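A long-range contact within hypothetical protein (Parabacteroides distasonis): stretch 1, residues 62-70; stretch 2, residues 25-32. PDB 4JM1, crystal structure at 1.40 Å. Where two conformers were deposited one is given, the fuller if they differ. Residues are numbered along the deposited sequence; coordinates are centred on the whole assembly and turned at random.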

ATOM      1  N   VAL A  62      -0.122   5.064  -3.320  1.00 10.01           N
ATOM      2  CA  VAL A  62       0.542   5.802  -4.369  1.00  9.59           C
ATOM      3  C   VAL A  62      -0.148   5.521  -5.721  1.00 10.84           C
ATOM      4  O   VAL A  62      -0.946   4.582  -5.852  1.00 11.47           O
ATOM      5  CB  VAL A  62       2.069   5.397  -4.457  1.00 10.57           C
ATOM      6  CG1 VAL A  62       2.824   5.746  -3.143  1.00 10.75           C
ATOM      7  CG2 VAL A  62       2.277   3.944  -4.873  1.00 11.54           C
ATOM      8  N   ASP A  63       0.122   6.397  -6.700  1.00 11.24           N
ATOM      9  CA  ASP A  63      -0.414   6.227  -8.061  1.00 12.65           C
ATOM     10  C   ASP A  63       0.543   5.338  -8.835  1.00 12.66           C
ATOM     11  O   ASP A  63       1.721   5.667  -8.969  1.00 13.07           O
ATOM     12  CB  ASP A  63      -0.581   7.596  -8.716  1.00 13.69           C
ATOM     13  CG  ASP A  63      -1.318   7.554 -10.058  1.00 15.44           C
ATOM     14  OD1 ASP A  63      -1.475   6.472 -10.675  1.00 16.00           O
ATOM     15  OD2 ASP A  63      -1.766   8.643 -10.481  1.00 19.62           O
ATOM     16  N   ILE A  64       0.021   4.227  -9.368  1.00 12.28           N
ATOM     17  CA  ILE A  64       0.802   3.334 -10.228  1.00 13.05           C
ATOM     18  C   ILE A  64       1.480   4.071 -11.410  1.00 14.36           C
ATOM     19  O   ILE A  64       2.547   3.664 -11.881  1.00 15.63           O
ATOM     20  CB  ILE A  64      -0.086   2.177 -10.776  1.00 13.67           C
ATOM     21  CG1 ILE A  64       0.755   1.039 -11.381  1.00 15.81           C
ATOM     22  CG2 ILE A  64      -1.145   2.698 -11.814  1.00 15.11           C
ATOM     23  CD1 ILE A  64       1.550   0.217 -10.351  1.00 15.81           C
ATOM     24  N   LYS A  65       0.873   5.169 -11.841  1.00 14.33           N
ATOM     25  CA  LYS A  65       1.377   5.914 -12.992  1.00 16.14           C
ATOM     26  C   LYS A  65       2.602   6.756 -12.690  1.00 17.63           C
ATOM     27  O   LYS A  65       3.250   7.254 -13.625  1.00 22.02           O
ATOM     28  CB  LYS A  65       0.289   6.807 -13.584  1.00 17.18           C
ATOM     29  CG  LYS A  65      -0.907   6.016 -14.163  1.00 20.02           C
ATOM     30  CD  LYS A  65      -1.958   6.903 -14.780  1.00 21.74           C
ATOM     31  CE  LYS A  65      -2.704   7.767 -13.770  1.00 20.92           C
ATOM     32  NZ  LYS A  65      -3.350   6.939 -12.668  1.00 19.94           N
ATOM     33  N   ASN A  66       2.947   6.955 -11.423  1.00 19.66           N
ATOM     34  CA  ASN A  66       4.179   7.698 -11.178  0.70 19.71           C
ATOM     35  C   ASN A  66       5.098   7.163 -10.095  1.00 20.45           C
ATOM     36  O   ASN A  66       6.250   7.579 -10.005  1.00 24.28           O
ATOM     37  CB  ASN A  66       3.883   9.174 -10.948  0.70 19.42           C
ATOM     38  CG  ASN A  66       2.999   9.395  -9.761  0.70 12.39           C
ATOM     39  OD1 ASN A  66       3.309   8.906  -8.654  0.70 17.66           O
ATOM     40  ND2 ASN A  66       1.902  10.097  -9.958  0.70 17.00           N
ATOM     41  N   ALA A  67       4.666   6.170  -9.353  1.00 16.48           N
ATOM     42  CA  ALA A  67       5.468   5.585  -8.306  1.00 15.84           C
ATOM     43  C   ALA A  67       6.598   4.739  -8.887  1.00 14.25           C
ATOM     44  O   ALA A  67       6.407   4.063  -9.913  1.00 17.73           O
ATOM     45  CB  ALA A  67       4.581   4.734  -7.412  1.00 16.31           C
ATOM     46  N   LYS A  68       7.736   4.716  -8.190  1.00 15.06           N
ATOM     47  CA  LYS A  68       8.861   3.853  -8.566  1.00 16.54           C
ATOM     48  C   LYS A  68       9.177   2.886  -7.449  1.00 15.68           C
ATOM     49  O   LYS A  68       9.651   3.287  -6.390  1.00 16.47           O
ATOM     50  CB  LYS A  68      10.076   4.696  -8.908  1.00 19.87           C
ATOM     51  CG  LYS A  68       9.856   5.640 -10.088  1.00 27.90           C
ATOM     52  N   PHE A  69       8.901   1.608  -7.686  1.00 15.54           N
ATOM     53  CA  PHE A  69       9.175   0.557  -6.706  1.00 14.65           C
ATOM     54  C   PHE A  69      10.641   0.171  -6.849  1.00 16.84           C
ATOM     55  O   PHE A  69      11.116  -0.094  -7.977  1.00 21.02           O
ATOM     56  CB  PHE A  69       8.295  -0.677  -6.966  1.00 15.46           C
ATOM     57  CG  PHE A  69       6.864  -0.499  -6.536  1.00 13.96           C
ATOM     58  CD1 PHE A  69       5.986   0.244  -7.296  1.00 15.93           C
ATOM     59  CD2 PHE A  69       6.396  -1.101  -5.370  1.00 14.84           C
ATOM     60  CE1 PHE A  69       4.670   0.444  -6.889  1.00 16.24           C
ATOM     61  CE2 PHE A  69       5.085  -0.892  -4.950  1.00 15.50           C
ATOM     62  CZ  PHE A  69       4.216  -0.158  -5.734  1.00 16.31           C
ATOM     63  N   GLU A  70      11.339   0.152  -5.722  1.00 17.25           N
ATOM     64  CA  GLU A  70      12.746  -0.236  -5.625  0.50 19.32           C
ATOM     65  C   GLU A  70      12.885  -1.304  -4.545  1.00 20.76           C
ATOM     66  O   GLU A  70      11.941  -1.572  -3.837  1.00 19.54           O
ATOM     67  CB  GLU A  70      13.566   1.006  -5.258  0.50 21.44           C
ATOM     68  CG  GLU A  70      13.400   2.140  -6.264  0.50 22.57           C
ATOM     69  CD  GLU A  70      14.117   3.412  -5.864  0.50 27.89           C
ATOM     70  OE1 GLU A  70      14.542   3.536  -4.691  0.50 31.44           O
ATOM     71  OE2 GLU A  70      14.238   4.293  -6.736  0.50 28.40           O
TER
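Stretch 2, residues 25-32: LVIAIDAD

Residues 25-29 form the end of a β-strand that runs parallel to the strand ending at Val62 and Asp63; beyond Ile29 the chain continues as a loop alongside the turn that follows Asp63. Leu25 lies out of reach of stretch 1. Val26, extended (phi/psi -103/125) and with chi1 in the t well, points toward stretch 1 and places CG1 3.8 Å from CG2 of Val62. Ile27 turns its side chain away and contributes through its backbone: its O accepts a hydrogen bond from N of Val62 (2.9 Å).

Ala28 is the register partner of Val62, with a CA-CA distance of 4.7 Å, and both side chains lie on the same face of the sheet. Its small CB is the meeting point of three apolar side chains, 3.7 Å from CG2 of Val62, 3.6 Å from CD1 of Ile64 and 3.7 Å from CZ of Phe69, whose ring presents its edge to the methyl group. Ala28 CA also makes a CA-H...O contact with O of Val62 (3.2 Å).

Ile29 pairs with Asp63, and its backbone is used in both directions. Its N donates to O of Val62 (3.0 Å), while its O accepts from N of Ile64 (2.8 Å), so the parallel ladder extends to the first residue of the turn. The side chain of Ile29 points away from stretch 1.

At Asp30 the strand has given way to loop. CA-to-CB points away, yet the carboxylate comes back within reach of Lys65, whose NZ forms a salt bridge with OD1 of Asp30 (2.9 Å). The same NZ donates to O of Ala31 (2.8 Å) and is salt-bridged within its own stretch to OD1 of Asp63 (2.8 Å), tying the loop to the turn. Ala31 directs CB toward stretch 1, 3.9 Å from CG of Asp63. Asp32 makes no contact.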

ATOM      1  N   LEU A  25       3.224  -0.659   4.346  1.00 11.92           N
ATOM      2  CA  LEU A  25       2.684  -1.379   3.179  1.00 10.77           C
ATOM      3  C   LEU A  25       2.257  -0.319   2.180  1.00 11.50           C
ATOM      4  O   LEU A  25       1.372   0.489   2.473  1.00 11.53           O
ATOM      5  CB  LEU A  25       1.503  -2.276   3.565  1.00 12.29           C
ATOM      6  CG  LEU A  25       0.750  -2.952   2.416  1.00 13.60           C
ATOM      7  CD1 LEU A  25       1.663  -3.783   1.525  1.00 15.71           C
ATOM      8  CD2 LEU A  25      -0.394  -3.806   3.004  1.00 14.21           C
ATOM      9  N   VAL A  26       2.921  -0.322   1.032  1.00 10.82           N
ATOM     10  CA  VAL A  26       2.681   0.634  -0.039  1.00 10.31           C
ATOM     11  C   VAL A  26       1.868  -0.046  -1.142  1.00 10.36           C
ATOM     12  O   VAL A  26       2.238  -1.146  -1.609  1.00 12.77           O
ATOM     13  CB  VAL A  26       3.977   1.187  -0.623  1.00 10.57           C
ATOM     14  CG1 VAL A  26       3.675   2.185  -1.755  1.00 12.71           C
ATOM     15  CG2 VAL A  26       4.844   1.844   0.477  1.00 12.38           C
ATOM     16  N   ILE A  27       0.740   0.578  -1.478  1.00 11.02           N
ATOM     17  CA  ILE A  27      -0.206   0.045  -2.436  1.00 11.06           C
ATOM     18  C   ILE A  27      -0.404   1.051  -3.567  1.00 10.66           C
ATOM     19  O   ILE A  27      -0.789   2.196  -3.319  1.00 11.49           O
ATOM     20  CB  ILE A  27      -1.527  -0.327  -1.740  1.00 11.53           C
ATOM     21  CG1 ILE A  27      -1.244  -1.404  -0.645  1.00 14.51           C
ATOM     22  CG2 ILE A  27      -2.546  -0.823  -2.751  1.00 12.90           C
ATOM     23  CD1 ILE A  27      -2.395  -1.781   0.243  1.00 15.62           C
ATOM     24  N   ALA A  28      -0.158   0.588  -4.797  1.00 11.10           N
ATOM     25  CA  ALA A  28      -0.247   1.426  -5.994  1.00 10.15           C
ATOM     26  C   ALA A  28      -1.560   1.123  -6.717  1.00 11.59           C
ATOM     27  O   ALA A  28      -1.841  -0.031  -7.050  1.00 12.47           O
ATOM     28  CB  ALA A  28       0.948   1.181  -6.915  1.00 11.67           C
ATOM     29  N   ILE A  29      -2.336   2.178  -6.963  1.00 12.12           N
ATOM     30  CA  ILE A  29      -3.623   2.109  -7.643  1.00 12.19           C
ATOM     31  C   ILE A  29      -3.636   3.006  -8.892  1.00 12.92           C
ATOM     32  O   ILE A  29      -2.784   3.900  -9.065  1.00 12.31           O
ATOM     33  CB  ILE A  29      -4.801   2.528  -6.694  1.00 12.37           C
ATOM     34  CG1 ILE A  29      -4.647   3.990  -6.245  1.00 11.93           C
ATOM     35  CG2 ILE A  29      -4.876   1.585  -5.497  1.00 13.16           C
ATOM     36  CD1 ILE A  29      -5.926   4.578  -5.684  1.00 14.72           C
ATOM     37  N   ASP A  30      -4.591   2.730  -9.788  1.00 14.82           N
ATOM     38  CA  ASP A  30      -4.778   3.580 -10.957  1.00 16.78           C
ATOM     39  C   ASP A  30      -5.625   4.805 -10.567  1.00 17.50           C
ATOM     40  O   ASP A  30      -6.833   4.863 -10.812  1.00 19.63           O
ATOM     41  CB  ASP A  30      -5.423   2.787 -12.097  1.00 19.71           C
ATOM     42  CG  ASP A  30      -5.403   3.537 -13.416  1.00 26.89           C
ATOM     43  OD1 ASP A  30      -4.654   4.536 -13.562  1.00 24.33           O
ATOM     44  OD2 ASP A  30      -6.156   3.103 -14.320  1.00 32.59           O
ATOM     45  N   ALA A  31      -4.979   5.774  -9.935  1.00 15.18           N
ATOM     46  CA  ALA A  31      -5.672   6.894  -9.314  1.00 16.02           C
ATOM     47  C   ALA A  31      -6.080   7.950 -10.334  1.00 15.86           C
ATOM     48  O   ALA A  31      -5.319   8.296 -11.216  1.00 20.04           O
ATOM     49  CB  ALA A  31      -4.785   7.531  -8.253  1.00 15.52           C
ATOM     50  N   ASP A  32      -7.273   8.495 -10.135  1.00 18.03           N
ATOM     51  CA  ASP A  32      -7.760   9.638 -10.929  1.00 21.46           C
ATOM     52  C   ASP A  32      -7.347  10.995 -10.336  1.00 22.65           C
ATOM     53  O   ASP A  32      -7.404  12.025 -11.027  1.00 24.59           O
ATOM     54  CB  ASP A  32      -9.295   9.590 -11.034  1.00 24.47           C
ATOM     55  CG  ASP A  32      -9.808   8.430 -11.891  1.00 34.57           C
ATOM     56  OD1 ASP A  32      -9.032   7.815 -12.661  1.00 42.26           O
ATOM     57  OD2 ASP A  32     -11.016   8.135 -11.799  1.00 44.68           O
TER